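Local coordinates for putative uncharacterized protein (Thermotoga maritima, PDB 3CNL) that binds and probably hydrolyses GTP as a circularly permuted GTPase, consistent with a role in a late step of 50S ribosomal subunit assembly, at residues 91-101 with 139-148; 48-57 with 71-82. One frame throughout, in Å; residues are numbered along the deposited sequence.

In the fold
Both contacts belong to one mixed sheet, and their centres lie about 17 Å apart. Contact 2 joins the parallel strands 48-54 and 78-80 at one end of the sheet. It lies nearer the chain centre: I50 to N54 are buried, E48 is exposed, and the far end binds the guanine. A run of backbone bonds crosses it. Contact 1 is more peripheral, at the other end, where strands 139-141 and 147-154 lie. It has an apolar cluster round F96 and, farther out, R101 and K147 side by side next to W139, with a single backbone bond across. Helix 87-94 links the two: R77 probably bonds to the carbonyl of L94, and K93 to that of T80.

Contact 1: 91-101 with 139-148; sequences LKKLSFDRLAR and WFSLENGVKI
F96 turns its ring into the segment 139-148 with CG anti to its carbonyl carbon (chi1 -71°), and L142 takes the same form (chi1 -58°). L142 CD1 therefore lies at the ring edge, 4.0 Å from F96 CD2. V146 CG2 approaches the same F96 CD2 obliquely at 3.9 Å. I148 CD1 reaches F96 CE2 at 4.0 Å. L142 also slides past L91, with CD1 of L142 3.7 Å from CD2 of L91. With an alanine in place of F96 the ring is lost, which would probably leave a gap between L142, V146 and I148. The backbones meet where K147 N donates to A100 O (3.2 Å, 162° at the hydrogen), part of the parallel bridge that pairs R101 with K147. Beyond it, K147 CD lies over one face of the R101 guanidinium, 3.8 Å from R101 NH1. R101 CB rests 3.8 Å from W139 CH2. One water donates to both R98 O and N144 O and ties the two turns together. The contact joins the exit from helix 87-94 and the start of strand 101-106 to the hairpin of strands 139-141 and 147-154. F96 also packs on strands 24-30 and 101-106, while L91 touches helix 112-120.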
# COMPACT_ATOMS: atom_id res chain seq x y z
N LEU A 91 -12.23 -0.56 14.62
CA LEU A 91 -13.48 -1.31 14.51
C LEU A 91 -14.67 -0.37 14.43
O LEU A 91 -15.63 -0.64 13.71
CB LEU A 91 -13.63 -2.26 15.69
CG LEU A 91 -12.74 -3.50 15.70
CD1 LEU A 91 -13.01 -4.24 16.95
CD2 LEU A 91 -13.05 -4.36 14.47
N LYS A 92 -14.57 0.75 15.14
CA LYS A 92 -15.61 1.77 15.12
C LYS A 92 -15.68 2.44 13.76
O LYS A 92 -16.78 2.68 13.23
CB LYS A 92 -15.34 2.82 16.21
CG LYS A 92 -16.58 3.46 16.75
CD LYS A 92 -16.93 4.74 16.01
CE LYS A 92 -16.76 5.96 16.92
NZ LYS A 92 -17.84 6.01 17.96
N LYS A 93 -14.51 2.73 13.18
CA LYS A 93 -14.42 3.24 11.81
C LYS A 93 -14.98 2.25 10.80
O LYS A 93 -15.71 2.64 9.88
CB LYS A 93 -12.98 3.59 11.43
CG LYS A 93 -12.45 4.85 12.07
CD LYS A 93 -11.03 5.15 11.62
CE LYS A 93 -10.52 6.47 12.26
NZ LYS A 93 -9.14 6.82 11.79
N LEU A 94 -14.65 0.97 10.96
CA LEU A 94 -15.12 -0.04 10.01
C LEU A 94 -16.63 -0.26 10.12
O LEU A 94 -17.31 -0.42 9.10
CB LEU A 94 -14.38 -1.38 10.21
CG LEU A 94 -12.91 -1.46 9.77
CD1 LEU A 94 -12.21 -2.66 10.45
CD2 LEU A 94 -12.83 -1.53 8.22
N SER A 95 -17.12 -0.23 11.36
CA SER A 95 -18.54 -0.46 11.69
C SER A 95 -19.22 -1.51 10.82
O SER A 95 -20.11 -1.20 10.02
CB SER A 95 -19.33 0.86 11.76
OG SER A 95 -19.16 1.45 13.06
N PHE A 96 -18.77 -2.75 10.98
CA PHE A 96 -19.27 -3.89 10.22
C PHE A 96 -20.71 -4.23 10.60
O PHE A 96 -21.07 -4.20 11.77
CB PHE A 96 -18.42 -5.13 10.49
CG PHE A 96 -17.03 -5.07 9.89
CD1 PHE A 96 -16.85 -4.87 8.52
CD2 PHE A 96 -15.92 -5.32 10.69
CE1 PHE A 96 -15.57 -4.84 7.96
CE2 PHE A 96 -14.64 -5.31 10.14
CZ PHE A 96 -14.47 -5.07 8.77
N ASP A 97 -21.50 -4.58 9.59
CA ASP A 97 -22.86 -5.07 9.75
C ASP A 97 -22.84 -6.38 10.49
O ASP A 97 -21.83 -7.09 10.43
CB ASP A 97 -23.50 -5.26 8.37
CG ASP A 97 -24.89 -5.81 8.45
OD1 ASP A 97 -25.79 -5.07 8.87
OD2 ASP A 97 -25.08 -7.00 8.12
N ARG A 98 -23.93 -6.72 11.18
CA ARG A 98 -24.05 -7.97 11.95
C ARG A 98 -23.80 -9.23 11.12
O ARG A 98 -23.25 -10.21 11.61
CB ARG A 98 -25.42 -8.08 12.67
CG ARG A 98 -26.63 -8.04 11.74
CD ARG A 98 -27.96 -8.45 12.41
NE ARG A 98 -29.05 -8.43 11.41
CZ ARG A 98 -30.33 -8.67 11.67
NH1 ARG A 98 -31.22 -8.62 10.68
NH2 ARG A 98 -30.74 -8.94 12.90
N LEU A 99 -24.20 -9.19 9.87
CA LEU A 99 -24.04 -10.36 9.00
C LEU A 99 -22.71 -10.41 8.26
O LEU A 99 -22.52 -11.29 7.42
CB LEU A 99 -25.19 -10.41 7.97
CG LEU A 99 -26.59 -10.54 8.53
CD1 LEU A 99 -27.48 -10.92 7.36
CD2 LEU A 99 -26.63 -11.60 9.67
N ALA A 100 -21.79 -9.48 8.55
CA ALA A 100 -20.56 -9.34 7.75
C ALA A 100 -19.68 -10.58 7.83
O ALA A 100 -19.49 -11.17 8.90
CB ALA A 100 -19.76 -8.09 8.16
N ARG A 101 -19.18 -10.97 6.67
CA ARG A 101 -18.12 -11.96 6.56
C ARG A 101 -17.09 -11.29 5.66
O ARG A 101 -17.38 -10.98 4.52
CB ARG A 101 -18.64 -13.24 5.93
CG ARG A 101 -19.81 -13.83 6.67
CD ARG A 101 -20.60 -14.75 5.76
NE ARG A 101 -20.15 -16.13 5.92
CZ ARG A 101 -20.42 -16.88 6.99
NH1 ARG A 101 -21.15 -16.40 8.01
NH2 ARG A 101 -19.95 -18.11 7.03
N TRP A 139 -11.69 -18.59 9.81
CA TRP A 139 -12.27 -17.36 10.30
C TRP A 139 -11.81 -17.10 11.73
O TRP A 139 -11.47 -18.04 12.47
CB TRP A 139 -13.79 -17.43 10.30
CG TRP A 139 -14.39 -17.80 9.00
CD1 TRP A 139 -14.67 -19.06 8.57
CD2 TRP A 139 -14.79 -16.91 7.96
NE1 TRP A 139 -15.23 -19.01 7.31
CE2 TRP A 139 -15.31 -17.70 6.92
CE3 TRP A 139 -14.77 -15.52 7.81
CZ2 TRP A 139 -15.81 -17.15 5.73
CZ3 TRP A 139 -15.26 -14.97 6.64
CH2 TRP A 139 -15.77 -15.78 5.61
N PHE A 140 -11.80 -15.83 12.09
CA PHE A 140 -11.89 -15.43 13.48
C PHE A 140 -13.12 -14.54 13.59
O PHE A 140 -13.56 -13.96 12.60
CB PHE A 140 -10.62 -14.77 14.02
CG PHE A 140 -10.27 -13.43 13.39
CD1 PHE A 140 -9.56 -13.38 12.20
CD2 PHE A 140 -10.62 -12.23 14.02
CE1 PHE A 140 -9.23 -12.15 11.62
CE2 PHE A 140 -10.30 -11.00 13.46
CZ PHE A 140 -9.60 -10.96 12.25
N SER A 141 -13.70 -14.47 14.78
CA SER A 141 -14.94 -13.74 14.96
C SER A 141 -14.67 -12.56 15.87
O SER A 141 -13.88 -12.68 16.80
CB SER A 141 -16.01 -14.64 15.57
OG SER A 141 -16.20 -15.80 14.78
N LEU A 142 -15.31 -11.43 15.60
CA LEU A 142 -15.29 -10.33 16.56
C LEU A 142 -16.21 -10.70 17.73
O LEU A 142 -16.84 -11.76 17.70
CB LEU A 142 -15.69 -9.00 15.90
CG LEU A 142 -14.84 -8.52 14.71
CD1 LEU A 142 -15.37 -7.20 14.14
CD2 LEU A 142 -13.35 -8.39 15.05
N GLU A 143 -16.27 -9.83 18.74
CA GLU A 143 -17.16 -10.00 19.90
C GLU A 143 -18.63 -10.05 19.51
O GLU A 143 -19.36 -10.88 20.03
CB GLU A 143 -16.94 -8.88 20.91
CG GLU A 143 -15.60 -8.91 21.65
CD GLU A 143 -15.41 -7.71 22.56
OE1 GLU A 143 -16.32 -7.43 23.39
OE2 GLU A 143 -14.35 -7.04 22.45
N ASN A 144 -19.05 -9.16 18.61
CA ASN A 144 -20.44 -9.12 18.11
C ASN A 144 -20.82 -10.17 17.05
O ASN A 144 -21.90 -10.11 16.46
CB ASN A 144 -20.75 -7.72 17.57
CG ASN A 144 -20.00 -7.38 16.27
OD1 ASN A 144 -20.25 -6.33 15.67
ND2 ASN A 144 -19.08 -8.25 15.83
N GLY A 145 -19.93 -11.12 16.80
CA GLY A 145 -20.21 -12.18 15.82
C GLY A 145 -19.66 -12.03 14.41
O GLY A 145 -19.58 -13.03 13.68
N VAL A 146 -19.29 -10.82 13.99
CA VAL A 146 -18.77 -10.68 12.62
C VAL A 146 -17.53 -11.54 12.34
O VAL A 146 -16.63 -11.66 13.19
CB VAL A 146 -18.67 -9.21 12.03
CG1 VAL A 146 -19.22 -8.14 12.95
CG2 VAL A 146 -17.27 -8.89 11.44
N LYS A 147 -17.52 -12.19 11.18
CA LYS A 147 -16.45 -13.13 10.83
C LYS A 147 -15.44 -12.47 9.90
O LYS A 147 -15.82 -11.85 8.91
CB LYS A 147 -17.05 -14.36 10.14
CG LYS A 147 -17.62 -15.38 11.10
CD LYS A 147 -18.19 -16.55 10.34
CE LYS A 147 -18.75 -17.59 11.29
NZ LYS A 147 -19.93 -17.04 12.03
N ILE A 148 -14.15 -12.61 10.22
CA ILE A 148 -13.07 -12.14 9.33
C ILE A 148 -12.09 -13.27 8.96
O ILE A 148 -11.59 -13.96 9.85
CB ILE A 148 -12.36 -10.88 9.93
CG1 ILE A 148 -13.41 -9.79 10.23
CG2 ILE A 148 -11.29 -10.31 8.94
CD1 ILE A 148 -13.00 -8.76 11.27
O HOH W 1 -22.71 -10.91 14.04

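Contact 2: 48-57 with 71-82; sequences ETIILLNKVD and FKKQGKRVITTH. With GNP (phosphoaminophosphonic acid-guanylate ester), chain B.
Strands 48-54 and 78-80 run parallel, 22° apart, and I51 and L53 bond alternately to R77, I79 and T81. The four bonds are I51 N to R77 O, I79 N to I51 O, L53 N to I79 O and T81 N to L53 O. A weak fifth, V56 N to T81 O, extends the pairing past the strands.

At the outer end, R77 is extended across I50, with CG anti to the backbone N (chi1 -177°). I50 CD1 lies over one face of its guanidinium, 3.5 Å from R77 NH2. E48 OE2 meets the edge, and R77 NH1 donates to it at 3.0 Å in a salt bridge. The carboxylate and guanidinium planes are clearly turned from each other. R77 NH2 probably also bonds to L94 O.

On one face of the sheet, L53 CG packs 4.0 Å from V78 CG2, and the F71 ring touches I51 CD1 and L53 CD2 obliquely. On the other, L52 CG meets I79 CD1, and L52 CD2 is tight against T81 CG2 at 3.4 Å.

The far end holds the guanine of GNP. D57 OD1 accepts from GNP N1 at 2.9 Å, a nearly straight bond (170°), and D57 OD2 accepts from GNP N2 at 3.1 Å. This double grip on N1 and N2 is the guanine recognition of the GTPase NKxD motif, here N54 to D57. D57 CB sits over the H82 ring in a CH-pi contact. The extended K55 chain passes over a face of the guanine, and its NZ donates to GNP O4' at 3.2 Å and also to N109 O. N54 ND2 is tied to T110 O.

The contact forms a beta-alpha-beta unit with helix 61-73. Strand 24-30 pairs with the other edge of strand 48-54, and helix 87-94 packs on I50, I79 and T81.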
# COMPACT_ATOMS: atom_id res chain seq x y z
N GLU A 48 -19.96 -5.68 -0.25
CA GLU A 48 -19.83 -4.41 0.44
C GLU A 48 -18.35 -4.10 0.58
O GLU A 48 -17.62 -4.83 1.25
CB GLU A 48 -20.52 -4.47 1.82
CG GLU A 48 -20.44 -3.19 2.64
CD GLU A 48 -21.17 -2.02 2.01
OE1 GLU A 48 -22.11 -2.26 1.23
OE2 GLU A 48 -20.79 -0.85 2.28
N THR A 49 -17.90 -3.04 -0.07
CA THR A 49 -16.47 -2.71 -0.12
C THR A 49 -16.17 -1.47 0.72
O THR A 49 -16.85 -0.46 0.62
CB THR A 49 -15.99 -2.50 -1.57
OG1 THR A 49 -16.21 -3.70 -2.32
CG2 THR A 49 -14.50 -2.11 -1.63
N ILE A 50 -15.15 -1.59 1.57
CA ILE A 50 -14.61 -0.47 2.34
C ILE A 50 -13.20 -0.16 1.81
O ILE A 50 -12.34 -1.05 1.77
CB ILE A 50 -14.54 -0.82 3.83
CG1 ILE A 50 -15.91 -1.34 4.32
CG2 ILE A 50 -14.04 0.38 4.67
CD1 ILE A 50 -15.90 -1.81 5.76
N ILE A 51 -12.96 1.08 1.40
CA ILE A 51 -11.60 1.50 1.02
C ILE A 51 -10.89 1.99 2.27
O ILE A 51 -11.34 2.94 2.90
CB ILE A 51 -11.61 2.60 -0.06
CG1 ILE A 51 -12.22 2.06 -1.35
CG2 ILE A 51 -10.17 3.19 -0.27
CD1 ILE A 51 -12.62 3.12 -2.38
N LEU A 52 -9.82 1.31 2.65
CA LEU A 52 -9.07 1.67 3.82
C LEU A 52 -7.75 2.32 3.37
O LEU A 52 -6.96 1.71 2.64
CB LEU A 52 -8.83 0.42 4.67
CG LEU A 52 -8.17 0.48 6.05
CD1 LEU A 52 -8.43 -0.82 6.79
CD2 LEU A 52 -6.69 0.68 5.94
N LEU A 53 -7.54 3.57 3.76
CA LEU A 53 -6.32 4.28 3.38
C LEU A 53 -5.34 4.12 4.52
O LEU A 53 -5.44 4.83 5.52
CB LEU A 53 -6.60 5.76 3.10
CG LEU A 53 -7.57 6.01 1.94
CD1 LEU A 53 -7.70 7.50 1.70
CD2 LEU A 53 -7.17 5.25 0.63
N ASN A 54 -4.42 3.17 4.38
CA ASN A 54 -3.57 2.78 5.49
C ASN A 54 -2.27 3.62 5.55
O ASN A 54 -1.96 4.33 4.60
CB ASN A 54 -3.23 1.30 5.35
CG ASN A 54 -2.81 0.68 6.63
OD1 ASN A 54 -3.19 1.15 7.68
ND2 ASN A 54 -2.02 -0.38 6.57
N LYS A 55 -1.54 3.51 6.66
CA LYS A 55 -0.22 4.16 6.85
C LYS A 55 -0.29 5.70 6.82
O LYS A 55 0.67 6.36 6.38
CB LYS A 55 0.84 3.65 5.83
CG LYS A 55 1.04 2.11 5.79
CD LYS A 55 2.22 1.69 4.92
CE LYS A 55 2.30 0.16 4.84
NZ LYS A 55 3.49 -0.29 4.07
N VAL A 56 -1.40 6.28 7.32
CA VAL A 56 -1.55 7.76 7.31
C VAL A 56 -0.46 8.46 8.13
O VAL A 56 -0.16 9.68 7.95
CB VAL A 56 -2.99 8.24 7.74
CG1 VAL A 56 -4.05 7.76 6.74
CG2 VAL A 56 -3.32 7.84 9.19
N ASP A 57 0.17 7.69 9.00
CA ASP A 57 1.22 8.22 9.86
C ASP A 57 2.49 8.64 9.10
O ASP A 57 3.22 9.53 9.56
CB ASP A 57 1.54 7.23 10.98
CG ASP A 57 2.08 5.92 10.46
OD1 ASP A 57 1.43 5.35 9.58
OD2 ASP A 57 3.15 5.48 10.92
N PHE A 71 -12.92 10.31 -2.47
CA PHE A 71 -13.66 9.05 -2.44
C PHE A 71 -15.09 9.24 -1.93
O PHE A 71 -16.03 8.66 -2.48
CB PHE A 71 -12.91 7.96 -1.67
CG PHE A 71 -11.65 7.49 -2.37
CD1 PHE A 71 -11.72 6.95 -3.64
CD2 PHE A 71 -10.42 7.64 -1.77
CE1 PHE A 71 -10.56 6.54 -4.29
CE2 PHE A 71 -9.26 7.22 -2.41
CZ PHE A 71 -9.33 6.68 -3.67
N LYS A 72 -15.25 10.08 -0.90
CA LYS A 72 -16.60 10.45 -0.42
C LYS A 72 -17.46 11.03 -1.55
O LYS A 72 -18.62 10.68 -1.72
CB LYS A 72 -16.54 11.40 0.79
CG LYS A 72 -15.72 10.86 1.97
CD LYS A 72 -16.21 11.29 3.35
CE LYS A 72 -16.59 12.76 3.43
NZ LYS A 72 -17.50 13.04 4.59
N LYS A 73 -16.86 11.89 -2.37
CA LYS A 73 -17.56 12.47 -3.51
C LYS A 73 -17.91 11.46 -4.59
O LYS A 73 -18.90 11.64 -5.30
CB LYS A 73 -16.78 13.65 -4.10
CG LYS A 73 -16.88 14.91 -3.24
CD LYS A 73 -16.36 16.15 -3.98
CE LYS A 73 -14.85 16.26 -3.90
NZ LYS A 73 -14.30 17.47 -4.59
N GLN A 74 -17.13 10.38 -4.71
CA GLN A 74 -17.49 9.27 -5.61
C GLN A 74 -18.58 8.36 -5.02
O GLN A 74 -18.99 7.38 -5.66
CB GLN A 74 -16.26 8.43 -5.97
CG GLN A 74 -15.16 9.16 -6.72
CD GLN A 74 -14.32 8.22 -7.55
OE1 GLN A 74 -14.22 8.39 -8.77
NE2 GLN A 74 -13.73 7.21 -6.91
N GLY A 75 -19.03 8.67 -3.81
CA GLY A 75 -20.03 7.87 -3.11
C GLY A 75 -19.41 6.61 -2.52
O GLY A 75 -20.08 5.58 -2.38
N LYS A 76 -18.13 6.69 -2.16
CA LYS A 76 -17.44 5.49 -1.71
C LYS A 76 -17.28 5.40 -0.20
O LYS A 76 -17.18 6.42 0.48
CB LYS A 76 -16.13 5.29 -2.48
CG LYS A 76 -16.46 4.66 -3.82
CD LYS A 76 -15.35 4.66 -4.83
CE LYS A 76 -15.83 3.91 -6.06
NZ LYS A 76 -14.71 3.68 -7.00
N ARG A 77 -17.32 4.18 0.32
CA ARG A 77 -17.09 3.96 1.74
C ARG A 77 -15.56 3.95 1.96
O ARG A 77 -14.86 3.08 1.44
CB ARG A 77 -17.75 2.65 2.18
CG ARG A 77 -17.64 2.32 3.66
CD ARG A 77 -18.71 1.31 4.08
NE ARG A 77 -18.50 0.79 5.44
CZ ARG A 77 -19.16 -0.25 5.95
NH1 ARG A 77 -20.07 -0.88 5.21
NH2 ARG A 77 -18.91 -0.67 7.19
N VAL A 78 -15.07 4.93 2.70
CA VAL A 78 -13.64 5.14 2.86
C VAL A 78 -13.32 5.51 4.30
O VAL A 78 -14.00 6.35 4.90
CB VAL A 78 -13.09 6.23 1.88
CG1 VAL A 78 -13.77 7.61 2.06
CG2 VAL A 78 -11.57 6.36 1.97
N ILE A 79 -12.28 4.86 4.83
CA ILE A 79 -11.75 5.19 6.14
C ILE A 79 -10.24 5.37 6.03
O ILE A 79 -9.65 4.99 5.02
CB ILE A 79 -12.05 4.10 7.19
CG1 ILE A 79 -11.30 2.80 6.87
CG2 ILE A 79 -13.58 3.89 7.31
CD1 ILE A 79 -11.26 1.80 8.00
N THR A 80 -9.62 5.95 7.05
CA THR A 80 -8.16 6.07 7.07
C THR A 80 -7.71 5.50 8.39
O THR A 80 -8.45 5.57 9.37
CB THR A 80 -7.72 7.53 7.01
OG1 THR A 80 -8.30 8.22 8.12
CG2 THR A 80 -8.17 8.21 5.69
N THR A 81 -6.52 4.90 8.43
CA THR A 81 -6.00 4.34 9.66
C THR A 81 -4.50 4.17 9.57
O THR A 81 -3.90 4.53 8.57
CB THR A 81 -6.66 2.98 10.00
OG1 THR A 81 -6.34 2.62 11.35
CG2 THR A 81 -6.18 1.88 9.05
N HIS A 82 -3.91 3.66 10.65
CA HIS A 82 -2.48 3.35 10.69
C HIS A 82 -2.22 2.33 11.79
O HIS A 82 -3.08 2.10 12.64
CB HIS A 82 -1.63 4.62 10.83
CG HIS A 82 -1.67 5.26 12.20
ND1 HIS A 82 -2.59 6.22 12.54
CD2 HIS A 82 -0.88 5.08 13.28
CE1 HIS A 82 -2.38 6.60 13.79
NE2 HIS A 82 -1.35 5.92 14.26
PG GNP B . 2.23 -8.58 1.98
O1G GNP B . 0.88 -8.93 1.40
O2G GNP B . 3.19 -8.04 0.93
O3G GNP B . 2.75 -9.79 2.75
N3B GNP B . 2.29 -7.48 3.11
PB GNP B . 1.11 -6.91 3.99
O1B GNP B . 0.12 -6.21 3.12
O2B GNP B . 0.57 -8.03 4.83
O3A GNP B . 1.77 -5.87 4.91
PA GNP B . 2.38 -6.02 6.34
O1A GNP B . 1.33 -5.91 7.37
O2A GNP B . 3.28 -7.18 6.45
O5' GNP B . 3.22 -4.72 6.49
C5' GNP B . 4.26 -4.36 5.56
C4' GNP B . 5.17 -3.35 6.25
O4' GNP B . 4.47 -2.11 6.53
C3' GNP B . 5.76 -3.77 7.59
O3' GNP B . 7.07 -3.24 7.68
C2' GNP B . 4.84 -3.08 8.58
O2' GNP B . 5.50 -2.88 9.81
C1' GNP B . 4.58 -1.74 7.89
N9 GNP B . 3.30 -1.12 8.22
C8 GNP B . 2.07 -1.74 8.23
N7 GNP B . 1.09 -0.92 8.54
C5 GNP B . 1.74 0.32 8.75
C6 GNP B . 1.22 1.60 9.10
O6 GNP B . 0.04 1.92 9.32
N1 GNP B . 2.23 2.57 9.19
C2 GNP B . 3.58 2.34 8.96
N2 GNP B . 4.42 3.39 9.09
N3 GNP B . 4.07 1.16 8.63
C4 GNP B . 3.10 0.20 8.54
O HOH W 2 -16.27 1.67 -1.17